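Local coordinates for nitroreductase (Desulfitobacterium hafniense, PDB 3PXV) that is an FMN-dependent nitroreductase, a flavoprotein oxidoreductase that works as a dimer of two identical chains, at the interface of chains A and B. Residues are numbered along the deposited sequence; one frame, centred on the assembly and turned at random. Chains: chain A/B, Nitroreductase.

Contact 1: the interface of chains A and B. Residues chain A 178, 181-182, 184; chain B 37, 46, 48.
The CD1 methyl of B:Ile37 reaches the backbone of the A:Asp181–A:Lys182 segment, 3.6 Å from A:Lys182 CA. Its CG1 branch points there because chi1 is 63°, between the backbone N and the carbonyl carbon. A second apolar contact is made by the aliphatic stem of A:Lys184, which runs at about a right angle to B:Trp48, its CD lying 3.8 Å from CZ3 at the indole rim. Further out, A:Lys184 bends at its last torsion (chi4 77°) and brings the ammonium NZ to two oxygens. On its own chain A:Lys184 NZ forms a salt bridge 3.0 Å from A:Asp181 OD2, which offers its anti lone pair. Across the interface A:Lys184 NZ gives a hydrogen bond to the B:Gln46 amide oxygen OE1 at 3.1 Å, approaching from above the carbonyl plane. Water 1 links this same OE1 to A:Asp181 N and to B:Ile37 O. The backbone oxygen B:Ile37 O also accepts a nearly straight hydrogen bond from the imidazole NE2 of A:His178 at 2.8 Å; the oxygen lies in the ring plane and uses a lone pair. A:His178 belongs to the FMN site, so this polar rim ties a cofactor-binding residue of one chain to the other and probably steadies its ring.

Contact 2: the interface of chains A and B. Residues chain A 35, 38, 119, 123; chain B 7, 10-11, 180.
The CG2 methyl of B:Ile10 packs against the A:Thr119 methyl CG2 at 3.6 Å and A:Ala35 CA at 3.9 Å, and the fit is close on this side, where helix 5-12 of chain B faces two helices of chain A. The CD1 end of the same side chain turns to A:Ala123, whose CB is also met by B:Leu7 CD2 at 3.5 Å, a snug methyl-to-methyl contact. The small alanines probably allow helix 5-12 to approach closely. Around A:Gln38 the contact is looser in kind: its side chain still packs across the interface, but waters bridge its polar ends. The chain, extended beyond CG (chi2 160°), crosses B:Ile10 at about a right angle and carries the amide over B:Ala11, CD standing 3.9 Å from CA. B:Pro180 flanks the stem, its ring CG 3.7 Å from A:Gln38 CG. Water 2 joins the amide oxygen OE1, 2.7 Å away, to the B:Leu7 carbonyl, while water 3 connects the A:Gln38 backbone carbonyl with that of B:Ile10, 2.9 Å from B:Ile10 O. In the fold, helix 5-12 of one subunit thus lies against helix 106-126 and the end of helix 26-36 of the other, with the loop at B:Pro180 alongside.

Contact 3: the interface of chains A and B. Residues chain A 10, 13, 118, 122; chain B 35, 39-40, 115, 119, 122.
This is a helix-rich homodimer interface of the nitroreductase family, in which helix 106-126 of each chain packs against its mate and helps hold the two FMN-binding subunits together. The carboxamide of A:Gln118 reaches across this helix pair: NE2 donates a hydrogen bond to the hydroxyl OG1 of B:Thr119 at 2.9 Å, bent (138° at H) and tilted from the amide plane. That hydroxyl OG1 donates in turn to the B:Ile115 carbonyl oxygen O, 2.8 Å away, which settles its role as acceptor. A bend at chi2 (70°) turns the amide out between B:Thr119 and B:Pro40, and B:Pro40 CD touches the amide, 3.5 Å from A:Gln118 OE1. A leucine at A:Gln118 would probably leave B:Thr119 OG1 without its cross-chain donor and lose the polar tie between the two helices. The CG of B:Pro40 also sits over the centre of the A:Arg13 guanidinium face, 3.7 Å from CZ, a pair in which both residues are among those that line FMN pockets. The twin of the Ile10–Thr119 packing, here from A:Ile10, lies on the other flank. A:Leu122 and B:Leu122 meet through their CD1 methyls at 4.0 Å.

Contact 1: the interface of chains A and B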
loop_
_atom_site.group_PDB
_atom_site.type_symbol
_atom_site.label_atom_id
_atom_site.label_comp_id
_atom_site.label_asym_id
_atom_site.label_seq_id
_atom_site.Cartn_x
_atom_site.Cartn_y
_atom_site.Cartn_z
ATOM N N HIS A 178 -1.950 -16.145 -3.157
ATOM C CA HIS A 178 -3.403 -16.246 -3.295
ATOM C C HIS A 178 -3.757 -16.285 -4.799
ATOM O O HIS A 178 -3.108 -15.630 -5.619
ATOM C CB HIS A 178 -4.131 -15.074 -2.610
ATOM C CG HIS A 178 -4.022 -13.761 -3.337
ATOM N ND1 HIS A 178 -2.949 -12.917 -3.188
ATOM C CD2 HIS A 178 -4.883 -13.127 -4.172
ATOM C CE1 HIS A 178 -3.145 -11.828 -3.911
ATOM N NE2 HIS A 178 -4.313 -11.928 -4.518
ATOM N N ASP A 181 -8.609 -13.308 -8.046
ATOM C CA ASP A 181 -10.029 -13.340 -8.331
ATOM C C ASP A 181 -10.321 -12.275 -9.388
ATOM O O ASP A 181 -10.507 -11.094 -9.057
ATOM C CB ASP A 181 -10.848 -13.064 -7.049
ATOM C CG ASP A 181 -12.338 -12.913 -7.321
ATOM O OD1 ASP A 181 -12.798 -13.195 -8.454
ATOM O OD2 ASP A 181 -13.077 -12.508 -6.404
ATOM N N LYS A 182 -10.383 -12.717 -10.649
ATOM C CA LYS A 182 -10.600 -11.826 -11.799
ATOM C C LYS A 182 -11.960 -11.127 -11.793
ATOM O O LYS A 182 -12.145 -10.093 -12.455
ATOM C CB LYS A 182 -10.380 -12.599 -13.105
ATOM C CG LYS A 182 -8.919 -12.966 -13.323
ATOM C CD LYS A 182 -8.649 -13.669 -14.687
ATOM C CE LYS A 182 -7.129 -13.935 -14.851
ATOM N NZ LYS A 182 -6.758 -14.797 -15.998
ATOM N N LYS A 184 -13.207 -9.448 -9.397
ATOM C CA LYS A 184 -13.128 -8.135 -8.741
ATOM C C LYS A 184 -12.739 -7.003 -9.700
ATOM O O LYS A 184 -12.702 -5.837 -9.316
ATOM C CB LYS A 184 -12.209 -8.200 -7.507
ATOM C CG LYS A 184 -12.756 -9.192 -6.398
ATOM C CD LYS A 184 -12.275 -8.851 -4.980
ATOM C CE LYS A 184 -12.963 -9.692 -3.910
ATOM N NZ LYS A 184 -12.426 -11.103 -3.811
ATOM N N ILE B 37 -5.134 -7.178 -8.573
ATOM C CA ILE B 37 -5.786 -8.258 -7.843
ATOM C C ILE B 37 -4.784 -9.266 -7.272
ATOM O O ILE B 37 -5.154 -10.143 -6.499
ATOM C CB ILE B 37 -6.931 -8.934 -8.668
ATOM C CG1 ILE B 37 -6.438 -9.619 -9.946
ATOM C CG2 ILE B 37 -8.007 -7.892 -9.030
ATOM C CD1 ILE B 37 -7.447 -10.649 -10.479
ATOM N N GLN B 46 -9.490 -9.237 0.847
ATOM C CA GLN B 46 -9.702 -8.533 -0.423
ATOM C C GLN B 46 -10.977 -7.683 -0.375
ATOM O O GLN B 46 -11.855 -7.795 -1.227
ATOM C CB GLN B 46 -9.762 -9.545 -1.586
ATOM C CG GLN B 46 -8.485 -10.419 -1.755
ATOM C CD GLN B 46 -8.567 -11.389 -2.943
ATOM O OE1 GLN B 46 -9.299 -11.160 -3.939
ATOM N NE2 GLN B 46 -7.813 -12.479 -2.844
ATOM N N TRP B 48 -11.910 -4.972 -1.348
ATOM C CA TRP B 48 -11.793 -3.967 -2.362
ATOM C C TRP B 48 -12.337 -4.444 -3.687
ATOM O O TRP B 48 -12.803 -5.574 -3.769
ATOM C CB TRP B 48 -10.344 -3.543 -2.523
ATOM C CG TRP B 48 -9.241 -4.576 -2.344
ATOM C CD1 TRP B 48 -8.323 -4.558 -1.371
ATOM C CD2 TRP B 48 -8.877 -5.670 -3.210
ATOM N NE1 TRP B 48 -7.426 -5.578 -1.532
ATOM C CE2 TRP B 48 -7.735 -6.267 -2.665
ATOM C CE3 TRP B 48 -9.398 -6.194 -4.387
ATOM C CZ2 TRP B 48 -7.115 -7.382 -3.241
ATOM C CZ3 TRP B 48 -8.783 -7.300 -4.959
ATOM C CH2 TRP B 48 -7.653 -7.876 -4.389
HETATM O O HOH W 1 -7.547 -11.492 -5.913
#

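Contact 2: the interface of chains A and B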
loop_
_atom_site.group_PDB
_atom_site.type_symbol
_atom_site.label_atom_id
_atom_site.label_comp_id
_atom_site.label_asym_id
_atom_site.label_seq_id
_atom_site.Cartn_x
_atom_site.Cartn_y
_atom_site.Cartn_z
ATOM N N ALA A 35 14.108 1.108 -1.380
ATOM C CA ALA A 35 12.855 0.993 -2.135
ATOM C C ALA A 35 11.742 1.529 -1.266
ATOM O O ALA A 35 10.926 2.325 -1.709
ATOM C CB ALA A 35 12.571 -0.451 -2.528
ATOM N N GLN A 38 11.168 5.208 -1.204
ATOM C CA GLN A 38 10.724 5.662 -2.528
ATOM C C GLN A 38 9.193 5.468 -2.690
ATOM O O GLN A 38 8.653 5.736 -3.754
ATOM C CB GLN A 38 11.488 4.913 -3.623
ATOM C CG GLN A 38 13.001 5.279 -3.712
ATOM C CD GLN A 38 13.825 4.217 -4.428
ATOM O OE1 GLN A 38 13.322 3.124 -4.689
ATOM N NE2 GLN A 38 15.110 4.519 -4.723
ATOM N N THR A 119 5.809 -1.955 -1.221
ATOM C CA THR A 119 7.051 -1.599 -1.922
ATOM C C THR A 119 8.170 -2.498 -1.371
ATOM O O THR A 119 8.968 -3.054 -2.130
ATOM C CB THR A 119 7.407 -0.092 -1.781
ATOM O OG1 THR A 119 6.254 0.728 -2.077
ATOM C CG2 THR A 119 8.561 0.312 -2.716
ATOM N N ALA A 123 10.113 -5.268 -3.697
ATOM C CA ALA A 123 11.569 -5.099 -3.735
ATOM C C ALA A 123 12.241 -6.350 -3.175
ATOM O O ALA A 123 13.159 -6.893 -3.769
ATOM C CB ALA A 123 11.995 -3.870 -2.932
ATOM N N LEU B 7 13.347 -2.742 -8.994
ATOM C CA LEU B 7 13.869 -1.662 -8.164
ATOM C C LEU B 7 13.997 -0.376 -8.993
ATOM O O LEU B 7 13.928 0.712 -8.443
ATOM C CB LEU B 7 15.220 -2.044 -7.549
ATOM C CG LEU B 7 15.264 -3.276 -6.608
ATOM C CD1 LEU B 7 16.685 -3.513 -6.087
ATOM C CD2 LEU B 7 14.304 -3.115 -5.420
ATOM N N ILE B 10 10.524 1.013 -9.114
ATOM C CA ILE B 10 10.200 1.614 -7.827
ATOM C C ILE B 10 10.830 3.003 -7.766
ATOM O O ILE B 10 10.157 3.948 -7.373
ATOM C CB ILE B 10 10.692 0.732 -6.652
ATOM C CG1 ILE B 10 9.821 -0.523 -6.557
ATOM C CG2 ILE B 10 10.709 1.523 -5.342
ATOM C CD1 ILE B 10 10.479 -1.720 -5.860
ATOM N N ALA B 11 12.085 3.127 -8.220
ATOM C CA ALA B 11 12.824 4.383 -8.148
ATOM C C ALA B 11 12.303 5.463 -9.086
ATOM O O ALA B 11 12.305 6.649 -8.723
ATOM C CB ALA B 11 14.331 4.171 -8.412
ATOM N N PRO B 180 14.311 10.388 -2.182
ATOM C CA PRO B 180 14.268 9.513 -1.029
ATOM C C PRO B 180 14.963 10.161 0.185
ATOM O O PRO B 180 16.075 10.686 0.066
ATOM C CB PRO B 180 15.051 8.294 -1.494
ATOM C CG PRO B 180 14.949 8.301 -2.941
ATOM C CD PRO B 180 14.933 9.738 -3.346
HETATM O O HOH W 2 14.613 1.041 -5.883
HETATM O O HOH W 3 7.804 4.114 -5.748
#

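Contact 3: the interface of chains A and B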
loop_
_atom_site.group_PDB
_atom_site.type_symbol
_atom_site.label_atom_id
_atom_site.label_comp_id
_atom_site.label_asym_id
_atom_site.label_seq_id
_atom_site.Cartn_x
_atom_site.Cartn_y
_atom_site.Cartn_z
ATOM N N ILE A 10 5.199 -9.147 -9.059
ATOM C CA ILE A 10 3.911 -8.884 -8.441
ATOM C C ILE A 10 3.096 -10.180 -8.365
ATOM O O ILE A 10 2.486 -10.471 -7.326
ATOM C CB ILE A 10 3.155 -7.770 -9.229
ATOM C CG1 ILE A 10 3.869 -6.414 -9.066
ATOM C CG2 ILE A 10 1.680 -7.665 -8.814
ATOM C CD1 ILE A 10 3.404 -5.294 -10.079
ATOM N N ARG A 13 5.084 -12.952 -5.905
ATOM C CA ARG A 13 5.241 -12.641 -4.484
ATOM C C ARG A 13 4.196 -13.478 -3.706
ATOM O O ARG A 13 3.054 -13.608 -4.142
ATOM C CB ARG A 13 5.020 -11.146 -4.217
ATOM C CG ARG A 13 5.047 -10.716 -2.717
ATOM C CD ARG A 13 3.955 -9.683 -2.433
ATOM N NE ARG A 13 2.676 -10.210 -2.948
ATOM C CZ ARG A 13 1.916 -11.109 -2.326
ATOM N NH1 ARG A 13 2.259 -11.586 -1.143
ATOM N NH2 ARG A 13 0.794 -11.533 -2.890
ATOM N N GLN A 118 4.025 -2.686 0.661
ATOM C CA GLN A 118 3.974 -3.450 -0.586
ATOM C C GLN A 118 5.232 -3.158 -1.374
ATOM O O GLN A 118 5.682 -4.030 -2.089
ATOM C CB GLN A 118 2.706 -3.174 -1.408
ATOM C CG GLN A 118 2.646 -3.815 -2.827
ATOM C CD GLN A 118 2.487 -5.334 -2.849
ATOM O OE1 GLN A 118 2.777 -6.005 -1.880
ATOM N NE2 GLN A 118 2.051 -5.877 -3.989
ATOM N N LEU A 122 7.589 -6.232 -2.719
ATOM C CA LEU A 122 7.954 -6.406 -4.127
ATOM C C LEU A 122 9.492 -6.264 -4.330
ATOM O O LEU A 122 10.107 -7.086 -5.018
ATOM C CB LEU A 122 7.139 -5.456 -4.994
ATOM C CG LEU A 122 5.621 -5.716 -4.899
ATOM C CD1 LEU A 122 4.868 -4.620 -5.660
ATOM C CD2 LEU A 122 5.201 -7.120 -5.419
ATOM N N ALA B 35 -2.599 -7.163 -12.209
ATOM C CA ALA B 35 -1.548 -6.961 -11.226
ATOM C C ALA B 35 -2.175 -6.518 -9.901
ATOM O O ALA B 35 -1.805 -7.005 -8.835
ATOM C CB ALA B 35 -0.539 -5.935 -11.732
ATOM N N ALA B 39 -2.436 -8.208 -5.419
ATOM C CA ALA B 39 -2.026 -7.537 -4.194
ATOM C C ALA B 39 -2.397 -8.385 -2.976
ATOM O O ALA B 39 -3.455 -9.002 -2.941
ATOM C CB ALA B 39 -2.699 -6.148 -4.093
ATOM N N PRO B 40 -1.521 -8.433 -1.977
ATOM C CA PRO B 40 -1.911 -9.145 -0.777
ATOM C C PRO B 40 -2.837 -8.284 0.082
ATOM O O PRO B 40 -2.827 -7.061 -0.024
ATOM C CB PRO B 40 -0.586 -9.372 -0.048
ATOM C CG PRO B 40 0.295 -8.271 -0.513
ATOM C CD PRO B 40 -0.120 -7.970 -1.926
ATOM N N ILE B 115 -1.859 -0.947 -0.378
ATOM C CA ILE B 115 -1.089 -2.035 -0.953
ATOM C C ILE B 115 -1.488 -2.237 -2.392
ATOM O O ILE B 115 -0.642 -2.431 -3.248
ATOM C CB ILE B 115 -1.315 -3.322 -0.191
ATOM C CG1 ILE B 115 -0.619 -3.211 1.172
ATOM C CG2 ILE B 115 -0.804 -4.522 -1.004
ATOM C CD1 ILE B 115 -0.742 -4.426 2.082
ATOM N N THR B 119 0.532 -1.329 -6.016
ATOM C CA THR B 119 0.722 -2.391 -7.009
ATOM C C THR B 119 0.302 -1.892 -8.401
ATOM O O THR B 119 0.995 -2.130 -9.402
ATOM C CB THR B 119 -0.048 -3.612 -6.641
ATOM O OG1 THR B 119 0.346 -4.021 -5.329
ATOM C CG2 THR B 119 0.215 -4.733 -7.650
ATOM N N LEU B 122 3.018 0.751 -9.646
ATOM C CA LEU B 122 4.253 0.103 -10.094
ATOM C C LEU B 122 4.019 -0.667 -11.388
ATOM O O LEU B 122 4.838 -0.603 -12.323
ATOM C CB LEU B 122 4.880 -0.782 -8.993
ATOM C CG LEU B 122 5.347 -0.012 -7.755
ATOM C CD1 LEU B 122 6.003 -0.939 -6.763
ATOM C CD2 LEU B 122 6.307 1.121 -8.108
#

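Contact 3 lies midway between contact 1 and contact 2, about 12 Å from each in C-alpha centre, while these two are about 24 Å apart. Contacts 2 and 3 draw on the same elements with the chains exchanged: Ile10 of helix 5-12, Ala35 of helix 26-36 and Thr119 of helix 106-126 recur in both. Contact 1 adds the segment leading into the C-terminal strand 185-188 and, with B:Ile37, the stretch just after helix 26-36. Since His178 and Arg13 of one chain and Pro40 of the other all belong to FMN pockets, dimer formation and cofactor binding are probably coupled.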